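Local coordinates for flagellar brake protein YcgR (Escherichia coli, PDB 5Y6F) that acts as a c-di-GMP-dependent flagellar brake that binds components of the flagellar motor and slows it, reducing motility, at residues F84-L89 / V103-L108. Sequence-based numbering, arbitrary orientation.
Sequences FTVEQL and VPPPTL
Apolar packing without a hydrogen bond joins Phe84 and Val86, on strand 80-86, to Pro105 and Leu108 of the proline-rich loop linking strands 97-102 and 108-111 in the N-terminal PilZN domain. The Phe84 ring and the Pro105 pyrrolidine carry it, meeting at an oblique angle: Pro105 CG sits closest to Phe84 CD2, at 3.3 Å, with Phe84 CG next at 3.6 Å, and Phe84 CE2 is 4.0 Å from Pro105 CD. With chi1 at 56°, Phe84 CG lies between the backbone N and the carbonyl carbon, which brings the ring over to Pro105. Phe84 CB meanwhile rests 3.7 Å from the carbonyl O of Thr107 and 3.9 Å from Leu108 CB, where strand 108-111 begins beside strand 80-86. Further along the strand the Thr85 carbonyl O sits 3.6 Å from Pro105 CB, and Val86 CG1, anti to its carbonyl carbon (chi1 -62°), lies 3.9 Å from Val103 O. Leu20 of helix 13-25 and Leu51 of strand 50-54 each touch both Phe84 and Pro105, tying the pair into the hydrophobic interior of the domain. With the ring cut back to an alanine, Pro105 CG would probably lose its closest neighbour across the contact, and a gap would open between the loop and Leu20 and Leu51. Proline has no backbone N-H to donate, so Pro104, Pro105 and Pro106 cannot extend the sheet pairing through that group; van der Waals contact joins the two segments, mainly through carbon surfaces, with carbonyl oxygens of Thr85, Val103 and Thr107 lying against aliphatic carbons.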
ATOM      1  N   PHE A  84       0.379  -7.687 -11.850  1.00 41.99           N
ATOM      2  CA  PHE A  84       0.620  -8.470 -13.062  1.00 42.74           C
ATOM      3  C   PHE A  84       0.641  -7.509 -14.241  1.00 51.01           C
ATOM      4  O   PHE A  84       0.343  -6.318 -14.111  1.00 54.82           O
ATOM      5  CB  PHE A  84      -0.457  -9.540 -13.300  1.00 42.50           C
ATOM      6  CG  PHE A  84      -1.875  -8.951 -13.342  1.00 47.07           C
ATOM      7  CD1 PHE A  84      -2.535  -8.604 -12.157  1.00 44.57           C
ATOM      8  CD2 PHE A  84      -2.509  -8.700 -14.563  1.00 45.90           C
ATOM      9  CE1 PHE A  84      -3.853  -8.035 -12.187  1.00 44.67           C
ATOM     10  CE2 PHE A  84      -3.797  -8.138 -14.611  1.00 49.45           C
ATOM     11  CZ  PHE A  84      -4.472  -7.821 -13.424  1.00 49.07           C
ATOM     12  N   THR A  85       0.968  -8.067 -15.397  1.00 44.35           N
ATOM     13  CA  THR A  85       1.161  -7.350 -16.633  1.00 53.09           C
ATOM     14  C   THR A  85       0.285  -7.954 -17.725  1.00 57.28           C
ATOM     15  O   THR A  85       0.091  -9.170 -17.776  1.00 57.12           O
ATOM     16  CB  THR A  85       2.627  -7.441 -17.057  1.00 58.89           C
ATOM     17  OG1 THR A  85       3.398  -6.613 -16.189  1.00 64.47           O
ATOM     18  CG2 THR A  85       2.760  -6.897 -18.390  1.00 61.05           C
ATOM     19  N   VAL A  86      -0.229  -7.101 -18.622  1.00 59.09           N
ATOM     20  CA  VAL A  86      -0.919  -7.567 -19.822  1.00 60.29           C
ATOM     21  C   VAL A  86      -0.342  -6.826 -21.016  1.00 66.48           C
ATOM     22  O   VAL A  86       0.154  -5.701 -20.898  1.00 68.74           O
ATOM     23  CB  VAL A  86      -2.456  -7.383 -19.730  1.00 66.93           C
ATOM     24  CG1 VAL A  86      -3.029  -8.226 -18.572  1.00 60.73           C
ATOM     25  CG2 VAL A  86      -2.834  -5.917 -19.545  1.00 69.11           C
ATOM     26  N   GLU A  87      -0.394  -7.471 -22.181  1.00 72.44           N
ATOM     27  CA  GLU A  87       0.316  -6.924 -23.331  1.00 76.10           C
ATOM     28  C   GLU A  87      -0.407  -5.708 -23.890  1.00 77.16           C
ATOM     29  O   GLU A  87       0.236  -4.774 -24.398  1.00 75.86           O
ATOM     30  CB  GLU A  87       0.495  -7.999 -24.417  1.00 87.84           C
ATOM     31  CG  GLU A  87       1.949  -8.286 -24.832  1.00 98.20           C
ATOM     32  CD  GLU A  87       2.084  -8.633 -26.323  1.00116.82           C
ATOM     33  OE1 GLU A  87       1.143  -8.326 -27.096  1.00120.01           O
ATOM     34  OE2 GLU A  87       3.131  -9.205 -26.728  1.00125.82           O
ATOM     35  N   GLN A  88      -1.742  -5.704 -23.820  1.00 75.72           N
ATOM     36  CA  GLN A  88      -2.545  -4.656 -24.450  1.00 77.32           C
ATOM     37  C   GLN A  88      -3.982  -4.714 -23.946  1.00 75.26           C
ATOM     38  O   GLN A  88      -4.466  -5.773 -23.524  1.00 75.74           O
ATOM     39  CB  GLN A  88      -2.537  -4.773 -25.977  1.00 81.82           C
ATOM     40  CG  GLN A  88      -3.430  -3.718 -26.614  1.00 94.50           C
ATOM     41  CD  GLN A  88      -3.250  -3.578 -28.107  1.00102.67           C
ATOM     42  OE1 GLN A  88      -2.126  -3.623 -28.618  1.00109.04           O
ATOM     43  NE2 GLN A  88      -4.363  -3.390 -28.821  1.00104.79           N
ATOM     44  N   LEU A  89      -4.648  -3.556 -23.984  1.00 73.34           N
ATOM     45  CA  LEU A  89      -6.068  -3.437 -23.667  1.00 70.52           C
ATOM     46  C   LEU A  89      -6.803  -2.983 -24.922  1.00 79.42           C
ATOM     47  O   LEU A  89      -6.293  -2.153 -25.680  1.00 92.85           O
ATOM     48  CB  LEU A  89      -6.319  -2.458 -22.492  1.00 61.86           C
ATOM     49  CG  LEU A  89      -5.771  -2.837 -21.089  1.00 67.40           C
ATOM     50  CD1 LEU A  89      -6.042  -1.744 -20.045  1.00 66.50           C
ATOM     51  CD2 LEU A  89      -6.283  -4.204 -20.563  1.00 67.21           C
ATOM     52  N   VAL A 103      -7.034 -10.628 -22.451  1.00 69.28           N
ATOM     53  CA  VAL A 103      -6.709 -11.969 -21.958  1.00 72.71           C
ATOM     54  C   VAL A 103      -6.136 -11.846 -20.551  1.00 73.23           C
ATOM     55  O   VAL A 103      -5.390 -10.883 -20.268  1.00 75.37           O
ATOM     56  CB  VAL A 103      -5.702 -12.652 -22.907  1.00 76.43           C
ATOM     57  CG1 VAL A 103      -5.218 -13.974 -22.338  1.00 74.04           C
ATOM     58  CG2 VAL A 103      -6.324 -12.871 -24.257  1.00 81.95           C
ATOM     59  N   PRO A 104      -6.446 -12.742 -19.624  1.00 74.00           N
ATOM     60  CA  PRO A 104      -5.822 -12.669 -18.299  1.00 64.95           C
ATOM     61  C   PRO A 104      -4.330 -12.927 -18.410  1.00 64.03           C
ATOM     62  O   PRO A 104      -3.862 -13.511 -19.404  1.00 62.25           O
ATOM     63  CB  PRO A 104      -6.520 -13.784 -17.507  1.00 68.50           C
ATOM     64  CG  PRO A 104      -7.798 -14.045 -18.257  1.00 73.15           C
ATOM     65  CD  PRO A 104      -7.460 -13.807 -19.704  1.00 79.12           C
ATOM     66  N   PRO A 105      -3.554 -12.476 -17.431  1.00 58.18           N
ATOM     67  CA  PRO A 105      -2.127 -12.786 -17.420  1.00 61.62           C
ATOM     68  C   PRO A 105      -1.921 -14.261 -17.144  1.00 63.32           C
ATOM     69  O   PRO A 105      -2.643 -14.859 -16.334  1.00 63.22           O
ATOM     70  CB  PRO A 105      -1.591 -11.928 -16.256  1.00 52.99           C
ATOM     71  CG  PRO A 105      -2.761 -11.898 -15.292  1.00 54.91           C
ATOM     72  CD  PRO A 105      -3.984 -11.796 -16.182  1.00 53.35           C
ATOM     73  N   PRO A 106      -0.942 -14.888 -17.782  1.00 55.70           N
ATOM     74  CA  PRO A 106      -0.623 -16.277 -17.413  1.00 65.93           C
ATOM     75  C   PRO A 106       0.025 -16.412 -16.016  1.00 67.64           C
ATOM     76  O   PRO A 106       0.057 -17.524 -15.478  1.00 74.42           O
ATOM     77  CB  PRO A 106       0.313 -16.729 -18.547  1.00 63.44           C
ATOM     78  CG  PRO A 106       0.986 -15.464 -18.999  1.00 63.80           C
ATOM     79  CD  PRO A 106      -0.047 -14.359 -18.825  1.00 62.70           C
ATOM     80  N   THR A 107       0.505 -15.322 -15.405  1.00 67.33           N
ATOM     81  CA  THR A 107       1.132 -15.335 -14.080  1.00 49.74           C
ATOM     82  C   THR A 107       0.835 -14.008 -13.380  1.00 48.04           C
ATOM     83  O   THR A 107       0.557 -13.007 -14.031  1.00 52.41           O
ATOM     84  CB  THR A 107       2.661 -15.516 -14.145  1.00 44.27           C
ATOM     85  OG1 THR A 107       3.273 -14.248 -14.448  1.00 50.46           O
ATOM     86  CG2 THR A 107       3.096 -16.483 -15.256  1.00 46.26           C
ATOM     87  N   LEU A 108       0.916 -14.029 -12.054  1.00 47.10           N
ATOM     88  CA  LEU A 108       0.710 -12.838 -11.243  1.00 43.85           C
ATOM     89  C   LEU A 108       1.493 -12.906  -9.927  1.00 43.89           C
ATOM     90  O   LEU A 108       1.739 -13.989  -9.395  1.00 45.36           O
ATOM     91  CB  LEU A 108      -0.780 -12.631 -10.962  1.00 46.90           C
ATOM     92  CG  LEU A 108      -1.515 -13.772 -10.256  1.00 52.76           C
ATOM     93  CD1 LEU A 108      -0.915 -14.032  -8.883  1.00 53.71           C
ATOM     94  CD2 LEU A 108      -3.000 -13.464 -10.144  1.00 45.13           C
TER